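Local coordinates for protein ACDH-11, isoform b (PDB 4Y9J) that belongs to the acyl-CoA dehydrogenase family of flavoproteins and binds flavin-adenine dinucleotide, at residues Ile259-Glu262 and Ser263-Asn267; Lys360-Val363 and Asp364-Ser368; Leu570-Glu573 and Trp574-Ser577. All coordinates share one frame; numbering follows the deposited sequence.

Overall arrangement
The three local contacts come in series along the chain. Contact 1 sits on the loop between strands 252-258 and 269-274 of the mixed beta sheet in the middle domain. Contact 2 is a stretch of helix 352-383 in the C-terminal domain of the dehydrogenase core, and contact 3 lies in the loop joining helices 552-563 and 577-587, in the region related to the acyl-CoA dehydrogenase 11 C-terminal domain. Contact 1 is far from the others and across the chain's centre from them: centre to centre it is about 46 Å from contact 2 and 55 Å from contact 3. Contacts 2 and 3, about 29 Å apart between centres, both reach the second subunit, so residues from both family regions take part in that interface.

Contact 1. Residues Ile259-Glu262 and Ser263-Asn267; sequences IRDE and SGNLN
Ser-263 meets Asp-261 at the tip of the loop: its backbone N approaches Asp-261 OD1 at 2.8 Å, but the bond is bent and weak. The carboxylate reaches inward over the turn because CG of Asp-261 stands between backbone N and carbonyl carbon (chi1 75°). Gly-264 closes a type I beta turn that starts at Asp-261, its N donating to Asp-261 O at 3.1 Å. With phi at 89° the glycine has the left-handed backbone conformation. Asn-265 follows, gripping Asp-261 twice. Its N binds Asp-261 OD1 at 2.9 Å, from above the carboxylate plane, while its O takes the N-H of Asp-261 at 2.8 Å. A type I turn whose last residue is a left-handed glycine, followed by this return bond, is the arrangement of a hairpin with a G1 bulge; here it forms the tip of the surface loop between strands 252-258 and 269-274 of the middle domain. Leu-266 then pairs with Arg-260 in a single antiparallel bridge, a non-hydrogen-bonded pair. Leu-266 CD2 lies over one face of the Arg-260 guanidinium and beside Arg-260 CG, and also touches Ile-259 CG2 at 4.0 Å. The arginine runs extended from CG to NE past Gly-264 O, and its NH2 goes on to Val-227 O. At Asn-267 the backbone N donates to Ile-259 O at 2.8 Å, while its CB packs against the same oxygen at 3.4 Å. The amide ND2 of Asn-267 turns to Lys-258 O and Ile-294 O.

Contact 2. Residues Lys360-Val363 and Asp364-Ser368; sequences KMEV and DTRGS
Lys-360 with Asp-364 and Glu-362 with Arg-366 form two salt bridges, each spanning one turn (i to i+4) of helix 352-383, in a largely buried part of the C-terminal domain. The Glu-362 pair is the shorter. Arg-366 NE donates to Glu-362 OE2 at 2.8 Å and 166°, meeting the anti lone pair, the one that faces away from OE1. The carboxylate oxygen lies nearly in the guanidinium plane, at its edge, whereas the two flat groups themselves stand almost perpendicular, 83° apart. Glu-362 can reach there because its chain bends at chi2 (68°), while Arg-366 stretches out straight from CG to NE and lays its CG against Glu-362 OE2 at 3.4 Å. Within the helical bundle of the acyl-CoA dehydrogenase C-terminal domain, this pair is part of a wider charge network: Glu-362 OE1 is salt-bridged to Arg-328 on helix 304-338, and Arg-366 NH2 reaches Asp-589 of the second subunit. With Arg-366 on one oxygen and Arg-328 on the other, the carboxylate of Glu-362 is probably held in its ionised form. On a different side of the helix, Lys-360 NZ donates to Asp-364 OD1 at 3.0 Å, on its syn side but tilted from the carboxylate plane, and CE of the lysine lies 3.5 Å from Asp-364 OD2. The ammonium is shared with Gln-565 OE1. Backbone bonds carry the same i to i+4 spacing: Asp-364 N to Lys-360 O is 3.2 Å, Arg-366 N to Glu-362 O 3.0 Å, and Gly-367 N to Val-363 O 3.3 Å.

Contact 3. Residues Leu570-Glu573 and Trp574-Ser577; sequences LRWE and WFAS
Arg-571 and Trp-574 meet in a run of successive i to i+3 turns, in the loop between helices 552-563 and 577-587 of the region related to the acyl-CoA dehydrogenase 11 C-terminal domain, with Trp-574 and Phe-575 folded back on Leu-570, Arg-571 and Trp-572. Three backbone bonds shape the run: Trp-574 N to Arg-571 O (3.0 Å), Phe-575 N to Trp-572 O (3.0 Å) and Ala-576 N to Glu-573 O (3.2 Å). The main ring contact is a CH-pi interaction, in which Arg-571 CG lies over the six-membered ring of Trp-574, 3.7 Å from its centroid. The extended chain runs on toward the rim of the ring, where NE lies 3.5 Å from Trp-574 CZ2 and the guanidinium is turned 23° from the indole plane. Beyond it, Arg-571 NH1 is hydrogen-bonded to Cys-563 O of the second subunit. Trp-572 and Phe-575 form an oblique aromatic pair, planes at 31°, with Trp-572 CZ3 above one face of the phenyl ring; the indole of Trp-572 also makes a cation-pi contact with Lys-508. Apolar packing completes the arrangement: Leu-570, with CG trans to its backbone N (chi1 179°), sets its CD1 methyl 3.6 Å from Phe-575 CE1.

Contact 1. Residues Ile259-Glu262 and Ser263-Asn267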
loop_
_atom_site.group_PDB
_atom_site.type_symbol
_atom_site.label_atom_id
_atom_site.label_comp_id
_atom_site.label_asym_id
_atom_site.label_seq_id
_atom_site.Cartn_x
_atom_site.Cartn_y
_atom_site.Cartn_z
ATOM N N ILE B 259 27.025 6.558 -13.114
ATOM C CA ILE B 259 25.640 6.934 -12.817
ATOM C C ILE B 259 25.660 7.951 -11.665
ATOM O O ILE B 259 24.881 8.926 -11.648
ATOM C CB ILE B 259 24.804 5.692 -12.534
ATOM C CG1 ILE B 259 24.727 4.848 -13.818
ATOM C CG2 ILE B 259 23.378 6.041 -12.073
ATOM C CD1 ILE B 259 23.914 3.557 -13.668
ATOM N N ARG B 260 26.562 7.763 -10.716
ATOM C CA ARG B 260 26.664 8.615 -9.524
ATOM C C ARG B 260 28.067 9.105 -9.364
ATOM O O ARG B 260 29.012 8.430 -9.728
ATOM C CB ARG B 260 26.218 7.871 -8.248
ATOM C CG ARG B 260 24.739 7.487 -8.294
ATOM C CD ARG B 260 24.225 6.631 -7.076
ATOM N NE ARG B 260 22.821 6.308 -7.330
ATOM C CZ ARG B 260 22.376 5.341 -8.159
ATOM N NH1 ARG B 260 23.197 4.461 -8.761
ATOM N NH2 ARG B 260 21.047 5.251 -8.358
ATOM N N ASP B 261 28.199 10.326 -8.854
ATOM C CA ASP B 261 29.490 10.982 -8.713
ATOM C C ASP B 261 30.157 10.502 -7.411
ATOM O O ASP B 261 29.632 9.600 -6.743
ATOM C CB ASP B 261 29.310 12.508 -8.763
ATOM C CG ASP B 261 28.715 13.110 -7.458
ATOM O OD1 ASP B 261 28.409 12.398 -6.435
ATOM O OD2 ASP B 261 28.577 14.349 -7.474
ATOM N N GLU B 262 31.288 11.077 -7.048
ATOM C CA GLU B 262 31.963 10.654 -5.789
ATOM C C GLU B 262 31.223 10.959 -4.417
ATOM O O GLU B 262 31.470 10.279 -3.420
ATOM C CB GLU B 262 33.448 11.036 -5.754
ATOM C CG GLU B 262 33.938 12.124 -6.708
ATOM C CD GLU B 262 35.455 12.418 -6.522
ATOM O OE1 GLU B 262 36.279 11.455 -6.608
ATOM O OE2 GLU B 262 35.843 13.605 -6.290
ATOM N N SER B 263 30.279 11.908 -4.390
ATOM C CA SER B 263 29.370 12.108 -3.224
ATOM C C SER B 263 28.153 11.197 -3.211
ATOM O O SER B 263 27.342 11.214 -2.296
ATOM C CB SER B 263 28.864 13.546 -3.237
ATOM O OG SER B 263 29.936 14.461 -3.400
ATOM N N GLY B 264 27.974 10.402 -4.249
ATOM C CA GLY B 264 26.790 9.524 -4.287
ATOM C C GLY B 264 25.594 10.210 -4.928
ATOM O O GLY B 264 24.486 9.661 -4.915
ATOM N N ASN B 265 25.833 11.388 -5.504
ATOM C CA ASN B 265 24.805 12.164 -6.181
ATOM C C ASN B 265 24.709 11.739 -7.633
ATOM O O ASN B 265 25.711 11.423 -8.263
ATOM C CB ASN B 265 25.138 13.637 -6.173
ATOM C CG ASN B 265 25.221 14.219 -4.771
ATOM O OD1 ASN B 265 24.480 13.873 -3.886
ATOM N ND2 ASN B 265 26.149 15.076 -4.589
ATOM N N LEU B 266 23.503 11.781 -8.172
ATOM C CA LEU B 266 23.323 11.493 -9.589
ATOM C C LEU B 266 24.106 12.385 -10.514
ATOM O O LEU B 266 24.231 13.588 -10.334
ATOM C CB LEU B 266 21.816 11.495 -9.968
ATOM C CG LEU B 266 21.115 10.288 -9.390
ATOM C CD1 LEU B 266 19.608 10.427 -9.472
ATOM C CD2 LEU B 266 21.560 9.062 -10.167
ATOM N N ASN B 267 24.682 11.766 -11.536
ATOM C CA ASN B 267 25.487 12.479 -12.501
ATOM C C ASN B 267 24.616 13.131 -13.615
ATOM O O ASN B 267 24.477 12.561 -14.657
ATOM C CB ASN B 267 26.581 11.511 -13.103
ATOM C CG ASN B 267 27.317 12.063 -14.311
ATOM O OD1 ASN B 267 27.465 13.255 -14.525
ATOM N ND2 ASN B 267 27.783 11.135 -15.146
#

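Contact 2. Residues Lys360-Val363 and Asp364-Ser368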
loop_
_atom_site.group_PDB
_atom_site.type_symbol
_atom_site.label_atom_id
_atom_site.label_comp_id
_atom_site.label_asym_id
_atom_site.label_seq_id
_atom_site.Cartn_x
_atom_site.Cartn_y
_atom_site.Cartn_z
ATOM N N LYS B 360 6.077 -33.523 -23.800
ATOM C CA LYS B 360 6.273 -32.614 -24.919
ATOM C C LYS B 360 7.037 -31.335 -24.507
ATOM O O LYS B 360 7.886 -30.868 -25.262
ATOM C CB LYS B 360 4.901 -32.244 -25.588
ATOM C CG LYS B 360 4.988 -31.139 -26.642
ATOM C CD LYS B 360 5.829 -31.545 -27.876
ATOM C CE LYS B 360 5.685 -30.632 -29.145
ATOM N NZ LYS B 360 6.960 -30.651 -30.003
ATOM N N MET B 361 6.720 -30.759 -23.340
ATOM C CA MET B 361 7.469 -29.610 -22.792
ATOM C C MET B 361 8.944 -29.945 -22.596
ATOM O O MET B 361 9.801 -29.121 -22.915
ATOM C CB MET B 361 6.860 -29.147 -21.468
ATOM C CG MET B 361 5.385 -28.720 -21.627
ATOM S SD MET B 361 4.443 -28.625 -20.085
ATOM C CE MET B 361 5.336 -27.568 -19.031
ATOM N N GLU B 362 9.227 -31.142 -22.109
ATOM C CA GLU B 362 10.559 -31.584 -21.919
ATOM C C GLU B 362 11.344 -31.727 -23.234
ATOM O O GLU B 362 12.468 -31.319 -23.311
ATOM C CB GLU B 362 10.551 -32.862 -21.092
ATOM C CG GLU B 362 11.941 -33.373 -20.843
ATOM C CD GLU B 362 12.741 -32.454 -19.933
ATOM O OE1 GLU B 362 12.127 -31.721 -19.147
ATOM O OE2 GLU B 362 13.982 -32.480 -20.020
ATOM N N VAL B 363 10.734 -32.283 -24.267
ATOM C CA VAL B 363 11.362 -32.458 -25.585
ATOM C C VAL B 363 11.757 -31.089 -26.175
ATOM O O VAL B 363 12.885 -30.888 -26.632
ATOM C CB VAL B 363 10.383 -33.167 -26.553
ATOM C CG1 VAL B 363 10.849 -33.077 -28.015
ATOM C CG2 VAL B 363 10.161 -34.616 -26.164
ATOM N N ASP B 364 10.836 -30.126 -26.099
ATOM C CA ASP B 364 11.070 -28.812 -26.675
ATOM C C ASP B 364 12.152 -28.042 -25.884
ATOM O O ASP B 364 12.922 -27.308 -26.458
ATOM C CB ASP B 364 9.753 -28.001 -26.722
ATOM C CG ASP B 364 8.794 -28.460 -27.840
ATOM O OD1 ASP B 364 9.222 -29.166 -28.796
ATOM O OD2 ASP B 364 7.590 -28.031 -27.752
ATOM N N THR B 365 12.207 -28.245 -24.578
ATOM C CA THR B 365 13.125 -27.554 -23.688
ATOM C C THR B 365 14.542 -28.124 -23.932
ATOM O O THR B 365 15.478 -27.377 -23.937
ATOM C CB THR B 365 12.693 -27.756 -22.227
ATOM O OG1 THR B 365 11.414 -27.080 -21.996
ATOM C CG2 THR B 365 13.692 -27.191 -21.308
ATOM N N ARG B 366 14.661 -29.442 -24.102
ATOM C CA ARG B 366 15.962 -30.032 -24.319
ATOM C C ARG B 366 16.592 -29.529 -25.606
ATOM O O ARG B 366 17.795 -29.286 -25.647
ATOM C CB ARG B 366 15.896 -31.538 -24.324
ATOM C CG ARG B 366 15.583 -32.117 -22.983
ATOM C CD ARG B 366 15.742 -33.613 -22.973
ATOM N NE ARG B 366 15.288 -34.254 -21.753
ATOM C CZ ARG B 366 15.612 -35.504 -21.427
ATOM N NH1 ARG B 366 16.381 -36.273 -22.221
ATOM N NH2 ARG B 366 15.143 -35.998 -20.296
ATOM N N GLY B 367 15.810 -29.366 -26.655
ATOM C CA GLY B 367 16.346 -28.890 -27.939
ATOM C C GLY B 367 16.960 -27.480 -27.793
ATOM O O GLY B 367 18.068 -27.182 -28.220
ATOM N N SER B 368 16.213 -26.614 -27.182
ATOM C CA SER B 368 16.711 -25.246 -26.973
ATOM C C SER B 368 17.897 -25.148 -25.986
ATOM O O SER B 368 18.756 -24.325 -26.085
ATOM C CB SER B 368 15.582 -24.336 -26.565
ATOM O OG SER B 368 14.733 -24.255 -27.629
#

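Contact 3. Residues Leu570-Glu573 and Trp574-Ser577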
loop_
_atom_site.group_PDB
_atom_site.type_symbol
_atom_site.label_atom_id
_atom_site.label_comp_id
_atom_site.label_asym_id
_atom_site.label_seq_id
_atom_site.Cartn_x
_atom_site.Cartn_y
_atom_site.Cartn_z
ATOM N N LEU B 570 7.245 -23.427 -43.891
ATOM C CA LEU B 570 7.576 -22.333 -44.781
ATOM C C LEU B 570 7.262 -22.765 -46.206
ATOM O O LEU B 570 7.725 -23.823 -46.669
ATOM C CB LEU B 570 9.045 -21.990 -44.603
ATOM C CG LEU B 570 9.649 -20.874 -45.438
ATOM C CD1 LEU B 570 9.024 -19.524 -45.148
ATOM C CD2 LEU B 570 11.172 -20.841 -45.220
ATOM N N ARG B 571 6.462 -21.971 -46.902
ATOM C CA ARG B 571 6.080 -22.294 -48.242
ATOM C C ARG B 571 6.392 -21.153 -49.129
ATOM O O ARG B 571 6.366 -20.022 -48.714
ATOM C CB ARG B 571 4.589 -22.573 -48.353
ATOM C CG ARG B 571 4.054 -23.456 -47.251
ATOM C CD ARG B 571 2.698 -24.065 -47.586
ATOM N NE ARG B 571 2.261 -24.787 -46.410
ATOM C CZ ARG B 571 1.034 -25.260 -46.188
ATOM N NH1 ARG B 571 0.080 -25.090 -47.061
ATOM N NH2 ARG B 571 0.775 -25.869 -45.033
ATOM N N TRP B 572 6.621 -21.481 -50.382
ATOM C CA TRP B 572 7.019 -20.507 -51.354
ATOM C C TRP B 572 5.975 -19.416 -51.492
ATOM O O TRP B 572 6.313 -18.254 -51.510
ATOM C CB TRP B 572 7.345 -21.182 -52.693
ATOM C CG TRP B 572 7.623 -20.208 -53.726
ATOM C CD1 TRP B 572 6.982 -20.082 -54.899
ATOM C CD2 TRP B 572 8.628 -19.181 -53.705
ATOM N NE1 TRP B 572 7.500 -19.047 -55.616
ATOM C CE2 TRP B 572 8.507 -18.463 -54.901
ATOM C CE3 TRP B 572 9.614 -18.808 -52.800
ATOM C CZ2 TRP B 572 9.337 -17.381 -55.224
ATOM C CZ3 TRP B 572 10.439 -17.713 -53.116
ATOM C CH2 TRP B 572 10.277 -17.012 -54.317
ATOM N N GLU B 573 4.686 -19.775 -51.552
ATOM C CA GLU B 573 3.650 -18.750 -51.684
ATOM C C GLU B 573 3.580 -17.743 -50.555
ATOM O O GLU B 573 3.083 -16.623 -50.744
ATOM C CB GLU B 573 2.264 -19.367 -51.942
ATOM C CG GLU B 573 1.769 -20.244 -50.823
ATOM C CD GLU B 573 2.200 -21.683 -50.963
ATOM O OE1 GLU B 573 3.183 -21.965 -51.705
ATOM O OE2 GLU B 573 1.553 -22.523 -50.288
ATOM N N TRP B 574 4.141 -18.069 -49.382
ATOM C CA TRP B 574 4.181 -17.076 -48.327
ATOM C C TRP B 574 5.115 -15.896 -48.601
ATOM O O TRP B 574 5.038 -14.831 -47.947
ATOM C CB TRP B 574 4.451 -17.725 -46.956
ATOM C CG TRP B 574 3.466 -18.833 -46.614
ATOM C CD1 TRP B 574 2.292 -19.071 -47.230
ATOM C CD2 TRP B 574 3.575 -19.818 -45.563
ATOM N NE1 TRP B 574 1.650 -20.148 -46.656
ATOM C CE2 TRP B 574 2.390 -20.600 -45.605
ATOM C CE3 TRP B 574 4.520 -20.071 -44.533
ATOM C CZ2 TRP B 574 2.162 -21.667 -44.742
ATOM C CZ3 TRP B 574 4.279 -21.136 -43.654
ATOM C CH2 TRP B 574 3.103 -21.925 -43.776
ATOM N N PHE B 575 6.043 -16.088 -49.523
ATOM C CA PHE B 575 6.971 -15.035 -49.908
ATOM C C PHE B 575 6.334 -13.981 -50.843
ATOM O O PHE B 575 6.905 -12.904 -51.067
ATOM C CB PHE B 575 8.175 -15.660 -50.666
ATOM C CG PHE B 575 9.169 -16.414 -49.783
ATOM C CD1 PHE B 575 8.877 -17.677 -49.286
ATOM C CD2 PHE B 575 10.440 -15.899 -49.535
ATOM C CE1 PHE B 575 9.804 -18.376 -48.521
ATOM C CE2 PHE B 575 11.363 -16.596 -48.762
ATOM C CZ PHE B 575 11.057 -17.841 -48.278
ATOM N N ALA B 576 5.188 -14.280 -51.432
ATOM C CA ALA B 576 4.706 -13.460 -52.525
ATOM C C ALA B 576 4.163 -12.141 -52.028
ATOM O O ALA B 576 3.581 -12.078 -50.988
ATOM C CB ALA B 576 3.659 -14.210 -53.320
ATOM N N SER B 577 4.398 -11.077 -52.779
ATOM C CA SER B 577 3.926 -9.743 -52.429
ATOM C C SER B 577 2.404 -9.654 -52.437
ATOM O O SER B 577 1.816 -8.902 -51.655
ATOM C CB SER B 577 4.498 -8.693 -53.385
ATOM O OG SER B 577 5.844 -8.378 -53.029
#